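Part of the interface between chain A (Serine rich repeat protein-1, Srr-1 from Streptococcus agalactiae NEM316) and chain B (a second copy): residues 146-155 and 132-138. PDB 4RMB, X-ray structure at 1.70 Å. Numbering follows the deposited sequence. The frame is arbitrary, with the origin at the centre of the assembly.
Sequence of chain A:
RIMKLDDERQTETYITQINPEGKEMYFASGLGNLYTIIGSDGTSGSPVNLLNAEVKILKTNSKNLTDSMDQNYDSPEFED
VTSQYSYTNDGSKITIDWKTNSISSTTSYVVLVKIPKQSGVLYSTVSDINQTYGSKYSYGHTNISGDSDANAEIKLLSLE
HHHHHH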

ATOM      1  N   GLY A 146       6.530   9.932  19.665  1.00 24.49           N
ATOM      2  CA  GLY A 146       5.297  10.345  20.302  1.00 25.91           C
ATOM      3  C   GLY A 146       4.299   9.221  20.478  1.00 26.36           C
ATOM      4  O   GLY A 146       4.481   8.123  19.950  1.00 28.07           O
ATOM      5  N   ASP A 147       3.240   9.503  21.229  1.00 27.06           N
ATOM      6  CA  ASP A 147       2.192   8.529  21.492  1.00 27.33           C
ATOM      7  C   ASP A 147       0.854   9.054  21.000  1.00 27.59           C
ATOM      8  O   ASP A 147      -0.198   8.600  21.451  1.00 29.06           O
ATOM      9  CB  ASP A 147       2.114   8.233  22.989  1.00 27.70           C
ATOM     10  N   SER A 148       0.893  10.015  20.079  1.00 27.15           N
ATOM     11  CA  SER A 148      -0.331  10.588  19.538  1.00 25.60           C
ATOM     12  C   SER A 148      -0.995   9.549  18.655  1.00 25.01           C
ATOM     13  O   SER A 148      -0.398   8.519  18.334  1.00 26.17           O
ATOM     14  CB  SER A 148      -0.032  11.832  18.703  1.00 25.98           C
ATOM     15  OG  SER A 148       0.510  11.472  17.441  1.00 25.76           O
ATOM     16  N   ASP A 149      -2.232   9.817  18.257  1.00 22.96           N
ATOM     17  CA  ASP A 149      -2.941   8.884  17.403  1.00 22.94           C
ATOM     18  C   ASP A 149      -2.901   9.312  15.948  1.00 20.57           C
ATOM     19  O   ASP A 149      -3.845   9.080  15.193  1.00 21.12           O
ATOM     20  CB  ASP A 149      -4.388   8.716  17.866  1.00 24.77           C
ATOM     21  CG  ASP A 149      -4.496   7.887  19.131  1.00 26.89           C
ATOM     22  OD1 ASP A 149      -3.757   6.887  19.250  1.00 29.45           O
ATOM     23  OD2 ASP A 149      -5.330   8.224  19.997  1.00 30.75           O
ATOM     24  N   ALA A 150      -1.799   9.948  15.566  1.00 19.48           N
ATOM     25  CA  ALA A 150      -1.611  10.370  14.188  1.00 16.59           C
ATOM     26  C   ALA A 150      -1.621   9.080  13.379  1.00 16.14           C
ATOM     27  O   ALA A 150      -0.895   8.135  13.702  1.00 16.82           O
ATOM     28  CB  ALA A 150      -0.266  11.081  14.036  1.00 17.50           C
ATOM     29  N   ASN A 151      -2.448   9.023  12.341  1.00 15.61           N
ATOM     30  CA  ASN A 151      -2.517   7.811  11.534  1.00 14.47           C
ATOM     31  C   ASN A 151      -2.964   8.079  10.108  1.00 14.72           C
ATOM     32  O   ASN A 151      -3.692   9.035   9.830  1.00 14.30           O
ATOM     33  CB  ASN A 151      -3.463   6.800  12.185  1.00 15.23           C
ATOM     34  CG  ASN A 151      -4.910   7.223  12.106  1.00 16.39           C
ATOM     35  OD1 ASN A 151      -5.627   6.876  11.164  1.00 18.03           O
ATOM     36  ND2 ASN A 151      -5.348   7.991  13.093  1.00 15.24           N
ATOM     37  N   ALA A 152      -2.507   7.220   9.205  1.00 14.13           N
ATOM     38  CA  ALA A 152      -2.839   7.331   7.796  1.00 14.79           C
ATOM     39  C   ALA A 152      -2.717   5.952   7.168  1.00 14.95           C
ATOM     40  O   ALA A 152      -2.253   5.004   7.811  1.00 15.22           O
ATOM     41  CB  ALA A 152      -1.876   8.303   7.101  1.00 14.54           C
ATOM     42  N   GLU A 153      -3.155   5.852   5.920  1.00 14.05           N
ATOM     43  CA  GLU A 153      -3.070   4.621   5.153  1.00 15.85           C
ATOM     44  C   GLU A 153      -2.690   5.049   3.744  1.00 15.91           C
ATOM     45  O   GLU A 153      -3.149   6.087   3.270  1.00 14.55           O
ATOM     46  CB  GLU A 153      -4.409   3.881   5.133  1.00 18.40           C
ATOM     47  CG  GLU A 153      -4.247   2.451   4.681  1.00 22.13           C
ATOM     48  CD  GLU A 153      -3.155   1.741   5.460  1.00 23.47           C
ATOM     49  OE1 GLU A 153      -3.415   1.324   6.607  1.00 24.45           O
ATOM     50  OE2 GLU A 153      -2.029   1.624   4.930  1.00 25.14           O
ATOM     51  N   ILE A 154      -1.848   4.265   3.076  1.00 15.79           N
ATOM     52  CA  ILE A 154      -1.414   4.627   1.733  1.00 15.37           C
ATOM     53  C   ILE A 154      -1.459   3.463   0.758  1.00 16.63           C
ATOM     54  O   ILE A 154      -1.460   2.301   1.156  1.00 16.64           O
ATOM     55  CB  ILE A 154       0.024   5.197   1.741  1.00 15.69           C
ATOM     56  CG1 ILE A 154       1.003   4.155   2.296  1.00 16.95           C
ATOM     57  CG2 ILE A 154       0.075   6.464   2.601  1.00 14.66           C
ATOM     58  CD1 ILE A 154       2.457   4.587   2.237  1.00 16.07           C
ATOM     59  N   LYS A 155      -1.496   3.794  -0.528  1.00 18.84           N
ATOM     60  CA  LYS A 155      -1.529   2.784  -1.570  1.00 19.82           C
ATOM     61  C   LYS A 155      -1.392   3.435  -2.939  1.00 21.23           C
ATOM     62  O   LYS A 155      -1.734   4.605  -3.117  1.00 19.65           O
ATOM     63  CB  LYS A 155      -2.843   2.004  -1.507  1.00 22.03           C
ATOM     64  CG  LYS A 155      -2.910   0.854  -2.493  1.00 25.50           C
ATOM     65  CD  LYS A 155      -4.223   0.101  -2.391  1.00 28.85           C
ATOM     66  CE  LYS A 155      -4.283  -1.020  -3.419  1.00 30.29           C
ATOM     67  NZ  LYS A 155      -5.586  -1.731  -3.380  1.00 33.32           N
TER
ATOM     68  N   THR B 132       9.471  15.277  12.920  1.00 14.30           N
ATOM     69  CA  THR B 132      10.178  14.847  14.122  1.00 15.80           C
ATOM     70  C   THR B 132       9.216  14.177  15.087  1.00 15.49           C
ATOM     71  O   THR B 132       9.629  13.609  16.099  1.00 16.62           O
ATOM     72  CB  THR B 132      10.801  16.042  14.865  1.00 17.26           C
ATOM     73  OG1 THR B 132       9.755  16.864  15.400  1.00 18.84           O
ATOM     74  CG2 THR B 132      11.658  16.865  13.925  1.00 17.84           C
ATOM     75  N   TYR B 133       7.931  14.246  14.762  1.00 14.52           N
ATOM     76  CA  TYR B 133       6.883  13.697  15.614  1.00 14.72           C
ATOM     77  C   TYR B 133       5.753  13.151  14.749  1.00 13.40           C
ATOM     78  O   TYR B 133       5.407  13.747  13.743  1.00 13.35           O
ATOM     79  CB  TYR B 133       6.338  14.823  16.497  1.00 15.15           C
ATOM     80  CG  TYR B 133       5.357  14.394  17.558  1.00 16.06           C
ATOM     81  CD1 TYR B 133       5.796  13.976  18.812  1.00 18.18           C
ATOM     82  CD2 TYR B 133       3.984  14.411  17.311  1.00 18.23           C
ATOM     83  CE1 TYR B 133       4.894  13.588  19.797  1.00 19.24           C
ATOM     84  CE2 TYR B 133       3.074  14.024  18.285  1.00 19.39           C
ATOM     85  CZ  TYR B 133       3.536  13.617  19.527  1.00 20.08           C
ATOM     86  OH  TYR B 133       2.638  13.255  20.501  1.00 22.06           O
ATOM     87  N   GLY B 134       5.176  12.022  15.135  1.00 13.22           N
ATOM     88  CA  GLY B 134       4.072  11.504  14.352  1.00 10.98           C
ATOM     89  C   GLY B 134       4.289  10.135  13.744  1.00 11.79           C
ATOM     90  O   GLY B 134       5.044   9.322  14.276  1.00 13.65           O
ATOM     91  N   SER B 135       3.635   9.895  12.610  1.00 11.55           N
ATOM     92  CA  SER B 135       3.708   8.603  11.936  1.00 12.51           C
ATOM     93  C   SER B 135       4.096   8.738  10.475  1.00 12.78           C
ATOM     94  O   SER B 135       3.720   9.702   9.810  1.00 13.07           O
ATOM     95  CB  SER B 135       2.351   7.901  12.013  1.00 15.09           C
ATOM     96  OG  SER B 135       1.925   7.719  13.356  1.00 20.71           O
ATOM     97  N   LYS B 136       4.842   7.756   9.979  1.00 13.15           N
ATOM     98  CA  LYS B 136       5.277   7.751   8.590  1.00 13.55           C
ATOM     99  C   LYS B 136       4.978   6.391   7.972  1.00 13.88           C
ATOM    100  O   LYS B 136       5.136   5.363   8.630  1.00 14.35           O
ATOM    101  CB  LYS B 136       6.775   8.037   8.506  1.00 14.79           C
ATOM    102  CG  LYS B 136       7.357   7.925   7.102  1.00 16.80           C
ATOM    103  CD  LYS B 136       8.854   8.197   7.132  1.00 23.26           C
ATOM    104  CE  LYS B 136       9.513   7.862   5.804  1.00 25.07           C
ATOM    105  NZ  LYS B 136      10.982   8.122   5.840  1.00 28.92           N
ATOM    106  N   TYR B 137       4.548   6.398   6.713  1.00 13.20           N
ATOM    107  CA  TYR B 137       4.220   5.162   5.997  1.00 14.17           C
ATOM    108  C   TYR B 137       4.909   5.173   4.642  1.00 13.12           C
ATOM    109  O   TYR B 137       5.032   6.216   4.022  1.00 13.99           O
ATOM    110  CB  TYR B 137       2.712   5.062   5.786  1.00 12.64           C
ATOM    111  CG  TYR B 137       1.919   5.248   7.056  1.00 12.96           C
ATOM    112  CD1 TYR B 137       1.738   6.515   7.608  1.00 13.55           C
ATOM    113  CD2 TYR B 137       1.385   4.151   7.725  1.00 15.51           C
ATOM    114  CE1 TYR B 137       1.044   6.683   8.801  1.00 15.46           C
ATOM    115  CE2 TYR B 137       0.689   4.307   8.914  1.00 15.24           C
ATOM    116  CZ  TYR B 137       0.524   5.574   9.446  1.00 14.25           C
ATOM    117  OH  TYR B 137      -0.166   5.718  10.626  1.00 16.12           O
ATOM    118  N   SER B 138       5.358   4.015   4.172  1.00 13.24           N
ATOM    119  CA  SER B 138       6.028   3.973   2.881  1.00 12.87           C
ATOM    120  C   SER B 138       5.387   2.918   1.982  1.00 13.49           C
ATOM    121  O   SER B 138       4.884   1.903   2.463  1.00 12.00           O
ATOM    122  CB  SER B 138       7.519   3.687   3.068  1.00 15.86           C
ATOM    123  OG  SER B 138       7.735   2.388   3.591  1.00 18.40           O
TER
HETATM  124  O   HOH W   1       3.192  11.953  22.715  1.00 37.47           O

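Polar contacts between residues 146-155 of chain A and 132-138 of chain B, two copies of Srr-1. The strands at 152-155 and 134-138 run nearly parallel, at 14°, but their axes come no closer than 7.4 Å, and the direct hydrogen bonds between the stretches pair a chain A backbone group with a chain B side-chain hydroxyl. Two such bonds fall on either side of Asn A151. Ser B135, its CB directed toward chain A, donates from OG to Ala A150 O at 2.9 Å. Two residues on, Ala A152 N donates to Tyr B137 OH at 3.1 Å, with an N-H...O angle of 151°. One carbonyl and one amide of chain A are thus satisfied by neighbouring hydroxyls of the same strand. Tyr B137 also packs with its carbon atoms: its CE1 lies 3.7 Å from Ala A152 CB, Ala A152 O sits over one face of the ring, and Ile A154 CD1 reaches within 3.6 Å of Tyr B137 CB. At the other end, water 1 links the chains, accepting from Asp A147 N at 2.9 Å and lying 2.6 Å from Tyr B133 OH; the direct separation of Asp A147 N and Tyr B133 OH is 3.9 Å, and the water spans it. The Tyr B133 ring presses close to Gly A146, whose CA is 3.3 Å from Tyr B133 CE1; a CB there would clash with that same ring atom. Chain A also satisfies groups internally. Asn A151 ND2 donates to Asp A149 O at 2.8 Å, Ile A154 N donates to Glu A153 OE2 at 3.2 Å, and Ala A150 N makes a weak bond to Ser A148 OG at 3.3 Å. Both carboxylate oxygens of Glu A153 are further bonded elsewhere in the structure.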